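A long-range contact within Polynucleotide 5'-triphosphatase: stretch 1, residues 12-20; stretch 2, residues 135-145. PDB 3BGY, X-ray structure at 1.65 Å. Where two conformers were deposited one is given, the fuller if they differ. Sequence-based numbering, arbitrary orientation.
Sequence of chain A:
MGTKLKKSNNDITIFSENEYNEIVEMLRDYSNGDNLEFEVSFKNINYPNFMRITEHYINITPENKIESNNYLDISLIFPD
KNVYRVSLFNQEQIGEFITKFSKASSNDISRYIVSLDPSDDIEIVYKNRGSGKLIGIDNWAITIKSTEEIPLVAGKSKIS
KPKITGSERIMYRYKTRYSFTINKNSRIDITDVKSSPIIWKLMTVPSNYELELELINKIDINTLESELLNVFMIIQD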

# COMPACT_ATOMS: atom_id res chain seq x y z
N ILE A 12 -1.79 -28.42 -8.44
CA ILE A 12 -0.74 -27.46 -7.97
C ILE A 12 -1.28 -26.62 -6.80
O ILE A 12 -2.18 -25.79 -6.99
CB ILE A 12 -0.25 -26.51 -9.12
CG1 ILE A 12 0.13 -27.32 -10.37
CG2 ILE A 12 0.97 -25.68 -8.66
CD1 ILE A 12 0.32 -26.49 -11.64
N THR A 13 -0.77 -26.87 -5.60
CA THR A 13 -1.16 -26.12 -4.41
C THR A 13 -0.01 -25.20 -4.02
O THR A 13 1.15 -25.56 -4.17
CB THR A 13 -1.52 -27.03 -3.19
OG1 THR A 13 -0.41 -27.88 -2.86
CG2 THR A 13 -2.74 -27.88 -3.48
N ILE A 14 -0.36 -24.02 -3.52
CA ILE A 14 0.61 -23.02 -3.09
C ILE A 14 0.94 -23.15 -1.62
O ILE A 14 2.11 -23.09 -1.23
CB ILE A 14 0.10 -21.57 -3.37
CG1 ILE A 14 -0.02 -21.35 -4.88
CG2 ILE A 14 1.06 -20.49 -2.79
CD1 ILE A 14 -0.63 -20.01 -5.25
N PHE A 15 -0.08 -23.38 -0.80
CA PHE A 15 0.08 -23.43 0.65
C PHE A 15 0.27 -24.82 1.22
O PHE A 15 -0.39 -25.77 0.80
CB PHE A 15 -1.13 -22.80 1.36
CG PHE A 15 -1.50 -21.43 0.86
CD1 PHE A 15 -0.52 -20.42 0.74
CD2 PHE A 15 -2.83 -21.13 0.49
CE1 PHE A 15 -0.86 -19.14 0.26
CE2 PHE A 15 -3.18 -19.86 0.01
CZ PHE A 15 -2.19 -18.87 -0.10
N SER A 16 1.14 -24.90 2.22
CA SER A 16 1.35 -26.15 2.96
C SER A 16 0.13 -26.25 3.89
O SER A 16 -0.61 -25.27 4.07
CB SER A 16 2.61 -26.05 3.82
OG SER A 16 2.46 -25.03 4.79
N GLU A 17 -0.04 -27.39 4.56
CA GLU A 17 -1.17 -27.55 5.47
C GLU A 17 -1.14 -26.51 6.61
O GLU A 17 -2.17 -25.90 6.91
CB GLU A 17 -1.21 -28.98 6.04
CG GLU A 17 -2.38 -29.20 7.01
CD GLU A 17 -2.41 -30.58 7.61
OE1 GLU A 17 -1.43 -31.34 7.44
OE2 GLU A 17 -3.43 -30.92 8.24
N ASN A 18 0.05 -26.25 7.16
CA ASN A 18 0.13 -25.28 8.24
C ASN A 18 -0.12 -23.86 7.75
O ASN A 18 -0.78 -23.10 8.46
CB ASN A 18 1.46 -25.34 8.97
CG ASN A 18 1.44 -24.51 10.25
OD1 ASN A 18 0.53 -24.65 11.08
ND2 ASN A 18 2.39 -23.59 10.38
N GLU A 19 0.41 -23.51 6.58
CA GLU A 19 0.20 -22.17 6.01
C GLU A 19 -1.28 -21.98 5.74
O GLU A 19 -1.85 -20.95 6.09
CB GLU A 19 0.97 -22.01 4.72
CG GLU A 19 2.47 -21.79 4.94
CD GLU A 19 3.30 -22.06 3.71
OE1 GLU A 19 2.79 -22.52 2.67
OE2 GLU A 19 4.52 -21.79 3.80
N TYR A 20 -1.91 -23.00 5.16
CA TYR A 20 -3.36 -22.98 4.88
C TYR A 20 -4.15 -22.65 6.16
O TYR A 20 -4.97 -21.73 6.20
CB TYR A 20 -3.80 -24.35 4.32
CG TYR A 20 -5.25 -24.47 3.89
CD1 TYR A 20 -6.29 -24.69 4.84
CD2 TYR A 20 -5.59 -24.50 2.52
CE1 TYR A 20 -7.63 -24.94 4.42
CE2 TYR A 20 -6.89 -24.75 2.10
CZ TYR A 20 -7.91 -24.97 3.07
OH TYR A 20 -9.18 -25.22 2.66
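Stretch 2 (135-145) IGIDNWAITIK

Stretch 2 is a hairpin laid by its turn end against the loop that leads into the helix at Glu17. Its arms pair through Ile135 N to Ile144 O (3.0 Å) and Ile144 N to Ile135 O (2.9 Å), followed by a weak bond from Ile137 N to Ile142 O (3.4 Å). Between them, Ile137 to Trp140 form a type II turn, with Asn139 at phi/psi 66/6°. The nearest CA pairs, Ile14 CA to Trp140 CA at 7.1 Å and Phe15 CA to Ile137 CA at 7.0 Å, place this turn beside the middle of the loop; together the two stretches bury 459 Å².

The main bump is Ile14. Ile14 CG2 lies 3.9 Å from the centroid of the five-membered ring of Trp140 and 11° off the ring normal, a CH-pi contact over the face. Ile14 CG2 is also 4.1 Å from Ile137 CG2 and 4.1 Å from Ile142 CD1, so it occupies a hollow lined by three side chains. Trp140 reaches along the loop in turn: Trp140 CH2 meets Ile12 CG2 at the ring edge, 4.1 Å away, and water 1 accepts from Trp140 NE1 at 3.0 Å.

Phe15 starts with its CA-to-CB bond pointing away, yet its ring end comes nearer, with Phe15 CD1 3.8 Å from Ile137 CD1 and Phe15 CE1 4.1 Å from Ile144 CD1.

Glu19 supplies the one direct hydrogen bond across the contact. Asp138 N donates to Glu19 OE2 (2.8 Å, 171°), while Ser16 N donates to Glu19 OE1 (2.9 Å, 170°); one carboxylate thus ties the turn to the residue capping the helix. Ser16 OG accepts from Glu19 N at 3.1 Å. Glu19 OE2 also faces a like charge, Asp138 OD2, at 3.6 Å. Water 3 donates to both Glu19 OE2 (2.6 Å) and Gly136 O (2.7 Å), bridging a gap of 3.9 Å between those oxygens.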

# COMPACT_ATOMS: atom_id res chain seq x y z
N ILE A 135 3.33 -13.58 7.17
CA ILE A 135 3.95 -14.89 6.95
C ILE A 135 4.52 -15.04 5.55
O ILE A 135 3.99 -14.50 4.58
CB ILE A 135 3.02 -16.10 7.28
CG1 ILE A 135 1.73 -16.06 6.47
CG2 ILE A 135 2.74 -16.18 8.79
CD1 ILE A 135 1.00 -17.38 6.48
N GLY A 136 5.66 -15.72 5.48
CA GLY A 136 6.31 -15.99 4.22
C GLY A 136 5.78 -17.36 3.82
O GLY A 136 5.25 -18.10 4.66
N ILE A 137 5.82 -17.65 2.53
CA ILE A 137 5.30 -18.92 2.03
C ILE A 137 6.47 -19.75 1.54
O ILE A 137 7.31 -19.24 0.79
CB ILE A 137 4.27 -18.67 0.89
CG1 ILE A 137 3.07 -17.87 1.43
CG2 ILE A 137 3.85 -19.96 0.19
CD1 ILE A 137 2.30 -18.56 2.57
N ASP A 138 6.51 -21.02 1.93
CA ASP A 138 7.60 -21.91 1.50
C ASP A 138 7.55 -22.15 -0.01
O ASP A 138 6.51 -22.52 -0.58
CB ASP A 138 7.54 -23.27 2.23
CG ASP A 138 7.69 -23.16 3.74
OD1 ASP A 138 8.24 -22.16 4.26
OD2 ASP A 138 7.25 -24.11 4.43
N ASN A 139 8.70 -21.90 -0.66
CA ASN A 139 8.91 -22.09 -2.10
C ASN A 139 8.14 -21.24 -3.13
O ASN A 139 8.18 -21.51 -4.34
CB ASN A 139 8.83 -23.60 -2.46
CG ASN A 139 9.78 -24.45 -1.62
OD1 ASN A 139 9.35 -25.36 -0.90
ND2 ASN A 139 11.07 -24.14 -1.69
N TRP A 140 7.39 -20.24 -2.66
CA TRP A 140 6.66 -19.32 -3.54
C TRP A 140 7.07 -17.93 -3.10
O TRP A 140 7.08 -17.63 -1.91
CB TRP A 140 5.15 -19.49 -3.45
CG TRP A 140 4.68 -20.82 -3.94
CD1 TRP A 140 4.66 -21.98 -3.23
CD2 TRP A 140 4.18 -21.13 -5.24
NE1 TRP A 140 4.16 -23.00 -3.99
CE2 TRP A 140 3.85 -22.51 -5.23
CE3 TRP A 140 3.95 -20.38 -6.41
CZ2 TRP A 140 3.31 -23.17 -6.36
CZ3 TRP A 140 3.41 -21.03 -7.54
CH2 TRP A 140 3.09 -22.42 -7.50
N ALA A 141 7.38 -17.08 -4.06
CA ALA A 141 7.86 -15.73 -3.77
C ALA A 141 6.76 -14.71 -3.40
O ALA A 141 6.53 -13.72 -4.12
CB ALA A 141 8.71 -15.22 -4.94
N ILE A 142 6.06 -15.00 -2.30
CA ILE A 142 5.00 -14.12 -1.78
C ILE A 142 4.96 -14.08 -0.29
O ILE A 142 5.50 -14.98 0.38
CB ILE A 142 3.55 -14.58 -2.18
CG1 ILE A 142 3.34 -16.08 -1.96
CG2 ILE A 142 3.23 -14.17 -3.56
CD1 ILE A 142 1.90 -16.54 -2.06
N THR A 143 4.41 -12.99 0.23
CA THR A 143 4.19 -12.87 1.66
C THR A 143 2.71 -12.56 1.83
O THR A 143 2.10 -12.00 0.94
CB THR A 143 5.05 -11.81 2.37
OG1 THR A 143 4.82 -10.51 1.83
CG2 THR A 143 6.52 -12.15 2.28
N ILE A 144 2.12 -13.03 2.93
CA ILE A 144 0.71 -12.76 3.20
C ILE A 144 0.77 -11.85 4.42
O ILE A 144 1.40 -12.18 5.42
CB ILE A 144 -0.08 -14.04 3.59
CG1 ILE A 144 0.24 -15.26 2.70
CG2 ILE A 144 -1.56 -13.76 3.63
CD1 ILE A 144 -0.28 -15.23 1.31
N LYS A 145 0.06 -10.72 4.39
CA LYS A 145 0.13 -9.78 5.49
C LYS A 145 -1.22 -9.24 5.86
O LYS A 145 -2.05 -9.00 4.98
CB LYS A 145 1.02 -8.58 5.07
CG LYS A 145 1.33 -7.49 6.12
CD LYS A 145 1.96 -6.26 5.45
CE LYS A 145 2.49 -5.23 6.46
NZ LYS A 145 2.95 -3.97 5.79
O HOH W 1 4.30 -25.82 -2.91
O HOH W 2 4.79 -24.52 6.27
O HOH W 3 5.55 -20.54 5.86